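Local coordinates for DegQ (Legionella fallonii, PDB 3PV2), which is an HtrA-family protease of trypsin fold with PDZ domains that forms large 12-meric assemblies and probably also acts as a chaperone, at residues 28-33 against 136-141; 158-163 against 202-207; 275-280 against 336-341; 386-391 against 419-424; 408-413 against 437-442. One frame throughout, in Å; residues are numbered along the deposited sequence. Where two conformers were deposited one is given.

Interaction 1: 28-33 against 136-141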
# COMPACT_ATOMS: atom_id res chain seq x y z
N ILE B 28 -37.20 -42.86 15.34
CA ILE B 28 -35.75 -42.94 15.56
C ILE B 28 -35.17 -41.65 16.16
O ILE B 28 -34.11 -41.65 16.76
CB ILE B 28 -35.04 -43.34 14.26
CG1 ILE B 28 -35.13 -42.25 13.20
CG2 ILE B 28 -35.71 -44.60 13.73
CD1 ILE B 28 -34.01 -42.32 12.09
N MET B 29 -35.89 -40.55 16.05
CA MET B 29 -35.46 -39.28 16.64
C MET B 29 -35.00 -39.36 18.09
O MET B 29 -34.05 -38.72 18.45
CB MET B 29 -36.57 -38.23 16.57
CG MET B 29 -36.73 -37.52 15.24
SD MET B 29 -38.09 -36.28 15.42
CE MET B 29 -38.82 -36.22 13.75
N PRO B 30 -35.68 -40.13 18.95
CA PRO B 30 -35.11 -40.16 20.31
C PRO B 30 -33.67 -40.71 20.42
O PRO B 30 -33.05 -40.58 21.47
CB PRO B 30 -36.08 -41.02 21.10
CG PRO B 30 -37.36 -41.06 20.26
CD PRO B 30 -36.97 -40.83 18.85
N ALA B 31 -33.13 -41.28 19.34
CA ALA B 31 -31.79 -41.86 19.41
C ALA B 31 -30.74 -40.80 19.14
O ALA B 31 -29.56 -41.02 19.41
CB ALA B 31 -31.67 -43.01 18.45
N ILE B 32 -31.15 -39.66 18.57
CA ILE B 32 -30.24 -38.64 18.07
C ILE B 32 -30.11 -37.54 19.12
O ILE B 32 -31.12 -36.97 19.54
CB ILE B 32 -30.79 -37.97 16.87
CG1 ILE B 32 -31.28 -39.02 15.84
CG2 ILE B 32 -29.71 -37.05 16.19
CD1 ILE B 32 -30.29 -40.07 15.47
N VAL B 33 -28.89 -37.24 19.55
CA VAL B 33 -28.67 -36.36 20.67
C VAL B 33 -27.83 -35.20 20.20
O VAL B 33 -27.14 -35.27 19.16
CB VAL B 33 -27.88 -37.00 21.74
CG1 VAL B 33 -28.51 -38.34 22.22
CG2 VAL B 33 -26.44 -37.17 21.28
N ASN B 136 -34.52 -45.02 30.32
CA ASN B 136 -35.53 -44.50 29.41
C ASN B 136 -34.83 -43.98 28.16
O ASN B 136 -35.15 -42.90 27.69
CB ASN B 136 -36.29 -43.35 30.08
CG ASN B 136 -37.72 -43.18 29.58
OD1 ASN B 136 -38.62 -43.00 30.39
ND2 ASN B 136 -37.93 -43.19 28.26
N LEU B 137 -33.84 -44.74 27.69
CA LEU B 137 -33.04 -44.40 26.53
C LEU B 137 -33.53 -45.23 25.36
O LEU B 137 -33.85 -46.40 25.52
CB LEU B 137 -31.55 -44.64 26.84
CG LEU B 137 -30.62 -43.42 26.99
CD1 LEU B 137 -31.15 -42.24 27.77
CD2 LEU B 137 -29.32 -43.88 27.57
N LYS B 138 -33.61 -44.60 24.20
CA LYS B 138 -33.99 -45.28 22.96
C LYS B 138 -32.87 -45.27 21.93
O LYS B 138 -32.11 -44.31 21.84
CB LYS B 138 -35.25 -44.65 22.36
CG LYS B 138 -36.54 -45.34 22.78
CD LYS B 138 -37.62 -44.36 23.29
CE LYS B 138 -38.63 -45.05 24.21
NZ LYS B 138 -38.26 -44.93 25.66
N SER B 139 -32.80 -46.35 21.16
CA SER B 139 -31.92 -46.46 20.01
C SER B 139 -32.76 -46.68 18.77
O SER B 139 -33.93 -46.32 18.76
CB SER B 139 -30.89 -47.60 20.19
OG SER B 139 -29.74 -47.46 19.35
N LEU B 140 -32.13 -47.19 17.71
CA LEU B 140 -32.75 -47.50 16.43
C LEU B 140 -32.14 -48.80 15.91
O LEU B 140 -31.06 -49.18 16.34
CB LEU B 140 -32.51 -46.39 15.36
CG LEU B 140 -31.27 -45.46 15.32
CD1 LEU B 140 -30.07 -45.94 16.00
CD2 LEU B 140 -30.95 -45.08 13.92
N VAL B 141 -32.78 -49.41 14.90
CA VAL B 141 -32.23 -50.57 14.22
C VAL B 141 -30.90 -50.25 13.52
O VAL B 141 -30.78 -49.25 12.77
CB VAL B 141 -33.20 -51.11 13.18
CG1 VAL B 141 -32.53 -52.23 12.40
CG2 VAL B 141 -34.49 -51.59 13.85
O HOH W 1 -33.08 -41.58 24.14
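I28 carries CG1 between its backbone N and carbonyl carbon (chi1 68°), which leaves CG2 beside the N and facing L140. L140 answers with a chi1 of 29°, well off a staggered value, and this sets its CG under A31. The two side chains cross obliquely, with I28 CG2 4.0 Å from L140 CB. A31 adds its methyl: CB lies 4.0 Å from L140 CG and 3.8 Å from S139 CA. The 3-10 turn 29-31 thus sets A31 CB down on the extended backbone of 138-140. At the outer end P30 CB meets K138 CB at 3.9 Å, while the lysine chain bends away at chi2 and chi4. The polar part is indirect. A water donates to P30 O at 2.9 Å and accepts from K138 N at 3.1 Å. A CA-H...O contact lies nearby, from A31 CA to K138 O at 3.5 Å. S139 turns its hydroxyl the other way, to I83 O of strand 74-85. V210 of strand 208-211 touches both I28 and L140, so this apolar end lies where the two barrels of the trypsin fold meet. The chemistry implies that the N-terminal turn is held to the loop after strand 127-131 by aliphatic contacts inside, with water pairing the peptide groups at the outer end.

Interaction 2: 158-163 against 202-207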
# COMPACT_ATOMS: atom_id res chain seq x y z
N GLY B 158 -29.56 -34.78 12.45
CA GLY B 158 -28.80 -34.40 13.63
C GLY B 158 -29.70 -33.75 14.65
O GLY B 158 -30.91 -33.67 14.47
N ASN B 159 -29.10 -33.29 15.72
CA ASN B 159 -29.86 -32.57 16.72
C ASN B 159 -28.95 -31.45 17.05
O ASN B 159 -28.23 -31.51 18.06
CB ASN B 159 -30.18 -33.45 17.91
CG ASN B 159 -30.93 -32.70 19.07
OD1 ASN B 159 -30.99 -31.47 19.15
ND2 ASN B 159 -31.46 -33.50 19.98
N PRO B 160 -28.90 -30.44 16.16
CA PRO B 160 -27.92 -29.42 16.39
C PRO B 160 -28.33 -28.41 17.43
O PRO B 160 -27.48 -27.70 17.91
CB PRO B 160 -27.84 -28.72 15.04
CG PRO B 160 -29.22 -28.81 14.53
CD PRO B 160 -29.74 -30.14 15.00
N PHE B 161 -29.61 -28.34 17.79
CA PHE B 161 -30.06 -27.21 18.60
C PHE B 161 -30.23 -27.47 20.10
O PHE B 161 -30.04 -26.54 20.89
CB PHE B 161 -31.36 -26.63 18.04
CG PHE B 161 -31.26 -26.18 16.60
CD1 PHE B 161 -30.41 -25.14 16.24
CD2 PHE B 161 -32.07 -26.77 15.62
CE1 PHE B 161 -30.34 -24.72 14.91
CE2 PHE B 161 -32.02 -26.36 14.30
CZ PHE B 161 -31.15 -25.34 13.93
N GLY B 162 -30.60 -28.68 20.50
CA GLY B 162 -30.84 -28.97 21.93
C GLY B 162 -31.96 -28.15 22.59
O GLY B 162 -32.92 -27.73 21.93
N LEU B 163 -31.80 -27.88 23.89
CA LEU B 163 -32.94 -27.59 24.78
C LEU B 163 -33.88 -26.40 24.45
O LEU B 163 -35.10 -26.58 24.56
CB LEU B 163 -32.51 -27.50 26.25
CG LEU B 163 -33.59 -27.80 27.32
CD1 LEU B 163 -34.71 -26.73 27.37
CD2 LEU B 163 -34.20 -29.19 27.13
N PRO B 202 -21.99 -28.75 9.92
CA PRO B 202 -21.44 -28.97 11.27
C PRO B 202 -22.50 -29.33 12.32
O PRO B 202 -22.29 -30.20 13.14
CB PRO B 202 -20.75 -27.64 11.59
CG PRO B 202 -20.28 -27.16 10.24
CD PRO B 202 -21.37 -27.57 9.27
N GLY B 203 -23.67 -28.70 12.22
CA GLY B 203 -24.77 -28.97 13.10
C GLY B 203 -24.96 -30.44 13.35
O GLY B 203 -25.08 -30.93 14.52
N ASN B 204 -24.93 -31.15 12.24
CA ASN B 204 -25.42 -32.52 12.13
C ASN B 204 -24.34 -33.62 11.98
O ASN B 204 -24.65 -34.82 11.85
CB ASN B 204 -26.44 -32.59 11.01
CG ASN B 204 -27.68 -31.73 11.30
OD1 ASN B 204 -28.73 -32.28 11.61
ND2 ASN B 204 -27.57 -30.39 11.17
N SER B 205 -23.10 -33.19 12.03
CA SER B 205 -21.99 -34.06 12.06
C SER B 205 -21.98 -34.86 13.37
O SER B 205 -22.09 -34.26 14.47
CB SER B 205 -20.74 -33.21 12.01
OG SER B 205 -19.59 -33.97 11.70
N GLY B 206 -21.83 -36.17 13.24
CA GLY B 206 -21.90 -37.08 14.34
C GLY B 206 -23.28 -37.70 14.44
O GLY B 206 -23.51 -38.59 15.27
N GLY B 207 -24.23 -37.18 13.66
CA GLY B 207 -25.60 -37.70 13.70
C GLY B 207 -25.72 -38.89 12.77
O GLY B 207 -24.71 -39.41 12.29
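N204 pushes its amide against the backbone of G158, and this is the tight part of the contact. OD1 lies 2.8 Å from G158 N, but the angle at that nitrogen is too poor for a hydrogen bond. G158 has no side chain, and this allows the close approach. ND2 is held elsewhere, by N201 OD1. The hydroxyl of S80 ties the two loops, bonding to both N159 N and G203 O. The P160 side is looser. Its CB lies 3.6 Å from G203 O, in one of two modelled conformers of that glycine, and its CG is 4.1 Å from N204 ND2. Farther out, P160 CG sits over the centre of the F161 ring, 3.6 Å above its plane. That ring is exposed and packs on K181 of a neighbouring subunit. N159 OD1 accepts from G162 N in an Asx motif, which shapes this outer loop. On the inner side, N204 to G207 form a type II turn with G206 at positive phi. This is the GNSGG loop, which in trypsin-fold proteases of the HtrA family carries the nucleophilic serine.

Interaction 3: 275-280 against 336-341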
# COMPACT_ATOMS: atom_id res chain seq x y z
N MET B 275 -5.85 -61.39 -15.61
CA MET B 275 -5.22 -62.39 -14.76
C MET B 275 -5.84 -63.78 -14.79
O MET B 275 -5.47 -64.61 -13.97
CB MET B 275 -5.20 -61.85 -13.32
CG MET B 275 -4.05 -60.83 -13.15
SD MET B 275 -4.38 -59.80 -11.77
CE MET B 275 -2.84 -58.78 -11.79
N GLY B 276 -6.80 -64.04 -15.69
CA GLY B 276 -7.32 -65.38 -15.86
C GLY B 276 -8.62 -65.69 -15.13
O GLY B 276 -8.95 -66.86 -14.95
N TYR B 277 -9.34 -64.66 -14.72
CA TYR B 277 -10.57 -64.80 -13.95
C TYR B 277 -11.72 -64.23 -14.75
O TYR B 277 -11.51 -63.43 -15.65
CB TYR B 277 -10.43 -64.07 -12.62
CG TYR B 277 -9.33 -64.66 -11.74
CD1 TYR B 277 -8.04 -64.19 -11.79
CD2 TYR B 277 -9.60 -65.71 -10.91
CE1 TYR B 277 -7.05 -64.76 -10.99
CE2 TYR B 277 -8.64 -66.27 -10.13
CZ TYR B 277 -7.37 -65.79 -10.17
OH TYR B 277 -6.42 -66.37 -9.40
N PRO B 278 -12.95 -64.63 -14.43
CA PRO B 278 -14.12 -64.09 -15.19
C PRO B 278 -14.26 -62.59 -14.90
O PRO B 278 -13.80 -62.13 -13.84
CB PRO B 278 -15.33 -64.79 -14.56
CG PRO B 278 -14.78 -66.04 -13.88
CD PRO B 278 -13.34 -65.68 -13.48
N GLU B 279 -14.96 -61.88 -15.75
CA GLU B 279 -15.05 -60.46 -15.70
C GLU B 279 -15.74 -60.00 -14.46
O GLU B 279 -15.41 -58.96 -13.92
CB GLU B 279 -15.72 -59.88 -16.98
CG GLU B 279 -17.21 -60.22 -17.12
CD GLU B 279 -17.87 -59.53 -18.35
OE1 GLU B 279 -17.13 -59.12 -19.31
OE2 GLU B 279 -19.14 -59.43 -18.36
N ASP B 280 -16.62 -60.81 -13.90
CA ASP B 280 -17.27 -60.38 -12.67
C ASP B 280 -16.61 -60.98 -11.45
O ASP B 280 -17.17 -60.92 -10.35
CB ASP B 280 -18.80 -60.67 -12.72
CG ASP B 280 -19.14 -62.20 -12.84
OD1 ASP B 280 -18.29 -63.07 -13.11
OD2 ASP B 280 -20.34 -62.54 -12.70
N ILE B 336 -7.95 -66.18 2.67
CA ILE B 336 -8.18 -67.14 1.59
C ILE B 336 -7.90 -66.38 0.32
O ILE B 336 -8.42 -65.32 0.15
CB ILE B 336 -9.63 -67.73 1.60
CG1 ILE B 336 -9.85 -68.62 2.84
CG2 ILE B 336 -9.93 -68.60 0.34
CD1 ILE B 336 -11.24 -69.26 2.85
N VAL B 337 -7.05 -66.91 -0.55
CA VAL B 337 -6.70 -66.24 -1.83
C VAL B 337 -6.93 -67.19 -3.00
O VAL B 337 -7.08 -68.36 -2.86
CB VAL B 337 -5.24 -65.66 -1.88
CG1 VAL B 337 -4.99 -64.56 -0.73
CG2 VAL B 337 -4.25 -66.76 -1.77
N GLU B 338 -6.97 -66.61 -4.18
CA GLU B 338 -6.93 -67.36 -5.40
C GLU B 338 -5.57 -67.07 -5.98
O GLU B 338 -5.21 -65.93 -6.14
CB GLU B 338 -7.98 -66.88 -6.41
CG GLU B 338 -9.39 -67.29 -6.11
CD GLU B 338 -9.69 -68.70 -6.51
OE1 GLU B 338 -9.24 -69.21 -7.54
OE2 GLU B 338 -10.42 -69.33 -5.75
N ARG B 339 -4.82 -68.10 -6.34
CA ARG B 339 -3.60 -67.89 -7.00
C ARG B 339 -3.54 -68.70 -8.26
O ARG B 339 -3.41 -69.88 -8.18
CB ARG B 339 -2.43 -68.30 -6.08
CG ARG B 339 -1.04 -68.30 -6.76
CD ARG B 339 0.14 -68.67 -5.74
NE ARG B 339 0.06 -67.85 -4.53
CZ ARG B 339 0.65 -68.10 -3.37
NH1 ARG B 339 1.41 -69.18 -3.20
NH2 ARG B 339 0.46 -67.27 -2.35
N ASP B 340 -3.47 -68.01 -9.40
CA ASP B 340 -3.61 -68.64 -10.75
C ASP B 340 -4.79 -69.64 -10.73
O ASP B 340 -4.63 -70.76 -11.11
CB ASP B 340 -2.32 -69.37 -11.18
CG ASP B 340 -1.06 -68.47 -11.14
OD1 ASP B 340 0.05 -69.01 -10.88
OD2 ASP B 340 -1.20 -67.23 -11.31
N ASN B 341 -5.93 -69.20 -10.22
CA ASN B 341 -7.17 -70.01 -10.15
C ASN B 341 -7.24 -71.13 -9.14
O ASN B 341 -8.24 -71.84 -9.08
CB ASN B 341 -7.55 -70.50 -11.54
CG ASN B 341 -8.21 -69.43 -12.31
OD1 ASN B 341 -7.59 -68.74 -13.08
ND2 ASN B 341 -9.49 -69.20 -12.01
O HOH W 2 -4.02 -64.99 -9.33
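Y277 reaches across to the end of strand 332-339 and the turn that follows. From CB, CG is set beside the backbone N (chi1 -63°), and the ring stands with M275 CB at its edge. The CD2 and CE2 side runs under N341. The end of that side chain lies over one ring face, with its plane turned 27° from the ring. CE2 also meets E338 CB at 3.8 Å, and E338 OE1 lies in the ring plane 4.0 Å from CE2. CZ comes 3.7 Å from N341 N. The tip does the polar work: Y277 OH accepts from N341 N at 3.0 Å, with an N-H...O angle of 165°. A water 2.8 Å from Y277 OH accepts from D340 N at 3.1 Å. One hydroxyl thus serves two successive peptide N-H groups of the turn, one directly and one through water. D340 and N341 both have positive phi. F281 stacks with the tyrosine ring. G276 is the C-prime residue of a Schellman motif, so Y277 leaves just after helix 269-274 ends. It joins that end to the hairpin between strands 332-339 and 342-349 of the first PDZ domain.

Interaction 4: 386-391 against 419-424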
# COMPACT_ATOMS: atom_id res chain seq x y z
N ILE B 386 34.63 -45.80 -7.44
CA ILE B 386 33.92 -47.06 -7.41
C ILE B 386 33.40 -47.30 -6.03
O ILE B 386 34.14 -47.15 -5.02
CB ILE B 386 34.83 -48.22 -7.77
CG1 ILE B 386 35.27 -48.10 -9.22
CG2 ILE B 386 34.06 -49.49 -7.73
CD1 ILE B 386 36.58 -48.95 -9.58
N GLY B 387 32.13 -47.63 -5.91
CA GLY B 387 31.58 -47.67 -4.56
C GLY B 387 30.11 -47.91 -4.63
O GLY B 387 29.59 -48.38 -5.64
N VAL B 388 29.45 -47.61 -3.52
CA VAL B 388 28.00 -47.80 -3.42
C VAL B 388 27.42 -46.46 -3.11
O VAL B 388 27.80 -45.83 -2.10
CB VAL B 388 27.64 -48.79 -2.31
CG1 VAL B 388 26.12 -48.74 -1.98
CG2 VAL B 388 28.00 -50.20 -2.77
N GLN B 389 26.53 -45.99 -3.95
CA GLN B 389 25.88 -44.73 -3.77
C GLN B 389 24.71 -44.87 -2.89
O GLN B 389 23.89 -45.80 -3.06
CB GLN B 389 25.42 -44.19 -5.11
CG GLN B 389 24.65 -42.94 -5.08
CD GLN B 389 24.41 -42.42 -6.48
OE1 GLN B 389 23.75 -43.08 -7.30
NE2 GLN B 389 24.92 -41.27 -6.76
N VAL B 390 24.57 -43.94 -1.93
CA VAL B 390 23.40 -43.95 -1.05
C VAL B 390 22.35 -43.05 -1.72
O VAL B 390 22.50 -41.84 -1.79
CB VAL B 390 23.70 -43.38 0.32
CG1 VAL B 390 22.41 -43.35 1.17
CG2 VAL B 390 24.89 -44.17 1.02
N VAL B 391 21.30 -43.64 -2.25
CA VAL B 391 20.32 -42.93 -3.01
C VAL B 391 19.35 -42.34 -2.03
O VAL B 391 18.78 -41.31 -2.30
CB VAL B 391 19.54 -43.99 -3.87
CG1 VAL B 391 18.28 -43.38 -4.64
CG2 VAL B 391 20.50 -44.64 -4.82
N THR B 419 32.71 -52.51 -3.94
CA THR B 419 32.41 -52.45 -5.33
C THR B 419 30.91 -52.47 -5.61
O THR B 419 30.38 -51.61 -6.27
CB THR B 419 33.06 -53.62 -6.06
OG1 THR B 419 32.78 -54.83 -5.33
CG2 THR B 419 34.60 -53.42 -6.08
N ASP B 420 30.21 -53.47 -5.16
CA ASP B 420 28.79 -53.53 -5.40
C ASP B 420 28.05 -53.62 -4.08
O ASP B 420 28.68 -53.62 -3.01
CB ASP B 420 28.51 -54.68 -6.37
CG ASP B 420 28.85 -56.02 -5.81
OD1 ASP B 420 29.16 -56.15 -4.62
OD2 ASP B 420 28.80 -56.98 -6.59
N VAL B 421 26.73 -53.60 -4.12
CA VAL B 421 25.94 -53.52 -2.93
C VAL B 421 26.26 -54.79 -2.14
O VAL B 421 26.54 -54.73 -0.95
CB VAL B 421 24.42 -53.32 -3.28
CG1 VAL B 421 23.48 -53.50 -2.04
CG2 VAL B 421 24.21 -51.91 -3.96
N LYS B 422 26.26 -55.95 -2.78
CA LYS B 422 26.60 -57.17 -2.06
C LYS B 422 27.94 -57.12 -1.31
O LYS B 422 27.98 -57.67 -0.21
CB LYS B 422 26.48 -58.41 -2.98
CG LYS B 422 27.13 -59.74 -2.47
CD LYS B 422 26.27 -60.60 -1.50
CE LYS B 422 26.84 -62.05 -1.36
NZ LYS B 422 26.17 -62.86 -0.27
N SER B 423 28.99 -56.46 -1.87
CA SER B 423 30.27 -56.45 -1.19
C SER B 423 30.13 -55.66 0.10
O SER B 423 30.72 -56.02 1.12
CB SER B 423 31.45 -55.79 -2.00
OG SER B 423 31.15 -54.44 -2.49
N LEU B 424 29.39 -54.55 0.05
CA LEU B 424 29.14 -53.77 1.25
C LEU B 424 28.32 -54.53 2.32
O LEU B 424 28.58 -54.42 3.53
CB LEU B 424 28.38 -52.53 0.86
CG LEU B 424 28.06 -51.64 2.06
CD1 LEU B 424 29.32 -51.13 2.86
CD2 LEU B 424 27.08 -50.47 1.61
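V388 of strand 384-393 points at the start of helix 421-428, and its two methyls do different work. This is the second PDZ domain, where the helix packs over one face of a curled antiparallel sheet. V388 CG1, anti to the backbone N (chi1 167°), faces the helix side chains. It meets V421 CG2 at 4.2 Å, and these two side chains cross at about a right angle. It also meets L424 CD2 at 4.1 Å, this time obliquely. The leucine CG is anti to its backbone N (chi1 180°), and its branched end continues onto I410 and A413 of the next strand. V388 CG2 takes the other side. It lies against the peptide before the helix, 3.5 Å from D420 O. Toward the exposed end, I386 CG2 approaches T419 CG2 at 4.3 Å. Here the chain turns a corner at G387. I386 meets T419, while V388 mainly meets D420, V421 and L424. The side chains thus meet by aliphatic contacts and by a methyl against D420 O, while the polar groups are settled inside the helix start. D420 is the N-cap, and its OD1 accepts from S423 N at 2.8 Å. The S423 hydroxyl accepts from T419 N at 2.9 Å. D420 O, against which the valine methyl rests, also accepts from L424 N. The shortest of these bonds is the one S423 OG gives to D420 O, at 2.7 Å.

Interaction 5: 408-413 against 437-442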
# COMPACT_ATOMS: atom_id res chain seq x y z
N ASP B 408 25.82 -39.51 -0.90
CA ASP B 408 27.07 -40.06 -0.48
C ASP B 408 27.49 -41.31 -1.24
O ASP B 408 26.64 -42.14 -1.56
CB ASP B 408 27.00 -40.38 1.01
CG ASP B 408 27.10 -39.15 1.90
OD1 ASP B 408 27.31 -38.03 1.38
OD2 ASP B 408 26.98 -39.30 3.16
N ILE B 409 28.78 -41.43 -1.57
CA ILE B 409 29.28 -42.64 -2.10
C ILE B 409 30.12 -43.33 -1.06
O ILE B 409 31.13 -42.78 -0.60
CB ILE B 409 30.17 -42.46 -3.38
CG1 ILE B 409 29.52 -41.54 -4.44
CG2 ILE B 409 30.50 -43.83 -3.98
CD1 ILE B 409 28.15 -41.85 -4.78
N ILE B 410 29.74 -44.56 -0.68
CA ILE B 410 30.54 -45.40 0.19
C ILE B 410 31.64 -46.09 -0.60
O ILE B 410 31.38 -46.92 -1.48
CB ILE B 410 29.73 -46.42 0.89
CG1 ILE B 410 28.71 -45.72 1.77
CG2 ILE B 410 30.59 -47.32 1.83
CD1 ILE B 410 27.54 -46.71 2.23
N ILE B 411 32.86 -45.65 -0.34
CA ILE B 411 34.00 -46.16 -1.10
C ILE B 411 34.89 -47.15 -0.36
O ILE B 411 35.66 -47.84 -1.00
CB ILE B 411 34.86 -45.03 -1.66
CG1 ILE B 411 35.46 -44.21 -0.55
CG2 ILE B 411 34.04 -44.12 -2.57
CD1 ILE B 411 36.73 -43.34 -1.13
N SER B 412 34.69 -47.33 0.95
CA SER B 412 35.34 -48.36 1.69
C SER B 412 34.56 -48.58 2.94
O SER B 412 33.77 -47.74 3.40
CB SER B 412 36.80 -47.95 1.97
OG SER B 412 36.93 -47.09 3.14
N ALA B 413 34.64 -49.80 3.44
CA ALA B 413 33.93 -50.15 4.63
C ALA B 413 34.89 -51.07 5.43
O ALA B 413 35.46 -52.00 4.87
CB ALA B 413 32.61 -50.89 4.34
N VAL B 437 32.64 -46.48 7.76
CA VAL B 437 32.45 -46.23 6.30
C VAL B 437 33.22 -44.97 5.91
O VAL B 437 33.41 -44.02 6.72
CB VAL B 437 31.01 -46.08 5.91
CG1 VAL B 437 30.22 -47.24 6.46
CG2 VAL B 437 30.44 -44.87 6.57
N GLN B 438 33.88 -45.04 4.78
CA GLN B 438 34.46 -43.87 4.20
C GLN B 438 33.54 -43.39 3.10
O GLN B 438 33.25 -44.13 2.16
CB GLN B 438 35.83 -44.20 3.58
CG GLN B 438 36.51 -43.00 3.01
CD GLN B 438 37.86 -43.34 2.40
OE1 GLN B 438 38.13 -44.52 2.17
NE2 GLN B 438 38.65 -42.32 2.00
N VAL B 439 33.05 -42.14 3.21
CA VAL B 439 32.10 -41.61 2.25
C VAL B 439 32.70 -40.48 1.47
O VAL B 439 33.42 -39.65 2.03
CB VAL B 439 30.75 -41.11 2.87
CG1 VAL B 439 29.83 -42.30 3.45
CG2 VAL B 439 30.90 -40.01 3.88
N LEU B 440 32.41 -40.41 0.16
CA LEU B 440 32.81 -39.29 -0.66
C LEU B 440 31.55 -38.45 -0.77
O LEU B 440 30.46 -38.97 -1.04
CB LEU B 440 33.21 -39.79 -2.05
CG LEU B 440 34.67 -39.75 -2.52
CD1 LEU B 440 35.71 -40.29 -1.50
CD2 LEU B 440 34.85 -40.36 -3.89
N ARG B 441 31.71 -37.14 -0.60
CA ARG B 441 30.60 -36.24 -0.68
C ARG B 441 31.09 -35.01 -1.47
O ARG B 441 31.92 -34.23 -0.98
CB ARG B 441 30.16 -35.82 0.74
CG ARG B 441 29.13 -34.63 0.71
CD ARG B 441 28.35 -34.41 2.05
NE ARG B 441 28.07 -35.69 2.76
CZ ARG B 441 27.76 -35.78 4.04
NH1 ARG B 441 27.75 -34.69 4.80
NH2 ARG B 441 27.51 -36.99 4.57
N GLY B 442 30.59 -34.89 -2.67
CA GLY B 442 31.14 -33.91 -3.64
C GLY B 442 32.65 -33.95 -3.75
O GLY B 442 33.19 -34.93 -4.16
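I409 and L440 form a hydrogen-bonded antiparallel pair in strands 409-413 and 437-441, whose N-to-C directions stand at 140°. I409 N gives to L440 O at 3.0 Å, and L440 N gives to I409 O at 2.8 Å. Next, I411 N bonds to Q438 O and Q438 N to S412 O, which is consistent with a beta bulge at I411 and S412. I411 has CG1 between its backbone N and carbonyl carbon (chi1 63°). I411 CD1 is modelled 3.2 Å from L440 CD1, too short for normal contact, so the exact spacing is doubtful. The two side chains cross at about a right angle. This pair of strands belongs to the antiparallel sheet of the second PDZ domain. On the face opposite I409 and L440, I410 CG1 packs on V439 CG1 at 4.0 Å, and I410 also touches L424 of helix 421-428. S412 OG donates to Q438 OE1 at 3.0 Å, in the carbonyl plane. Q438 NE2 bonds to S287 O of a neighbouring subunit. At the far end R441 grips D408 side-on in a two-bond salt bridge, with planes 8° apart. R441 NE reaches D408 OD1 and NH2 reaches OD2, both at 2.8 Å. D408 OD2 also accepts from R405 N, and R441 NH2 also gives to G403 O.

Overall arrangement
Interactions 1 and 2 share the protease domain, with centres 14 Å apart. They touch where I32 CG2 lies 3.6 Å from G158 C, so the start of strand 32-40 packs against the 158-163 loop. Interaction 2 includes the GNSGG loop, where the active site of this family is expected. Interaction 3 stands alone in the first PDZ domain, with its centre about 45 Å from that of interaction 1 and 40 Å from that of interaction 4. Interactions 4 and 5 share the second PDZ domain, 9 Å apart between centres. Their strands are neighbours, with V388 O 2.7 Å from I410 N, a probable hydrogen bond. This pair lies over 60 Å from the protease contacts, centre to centre.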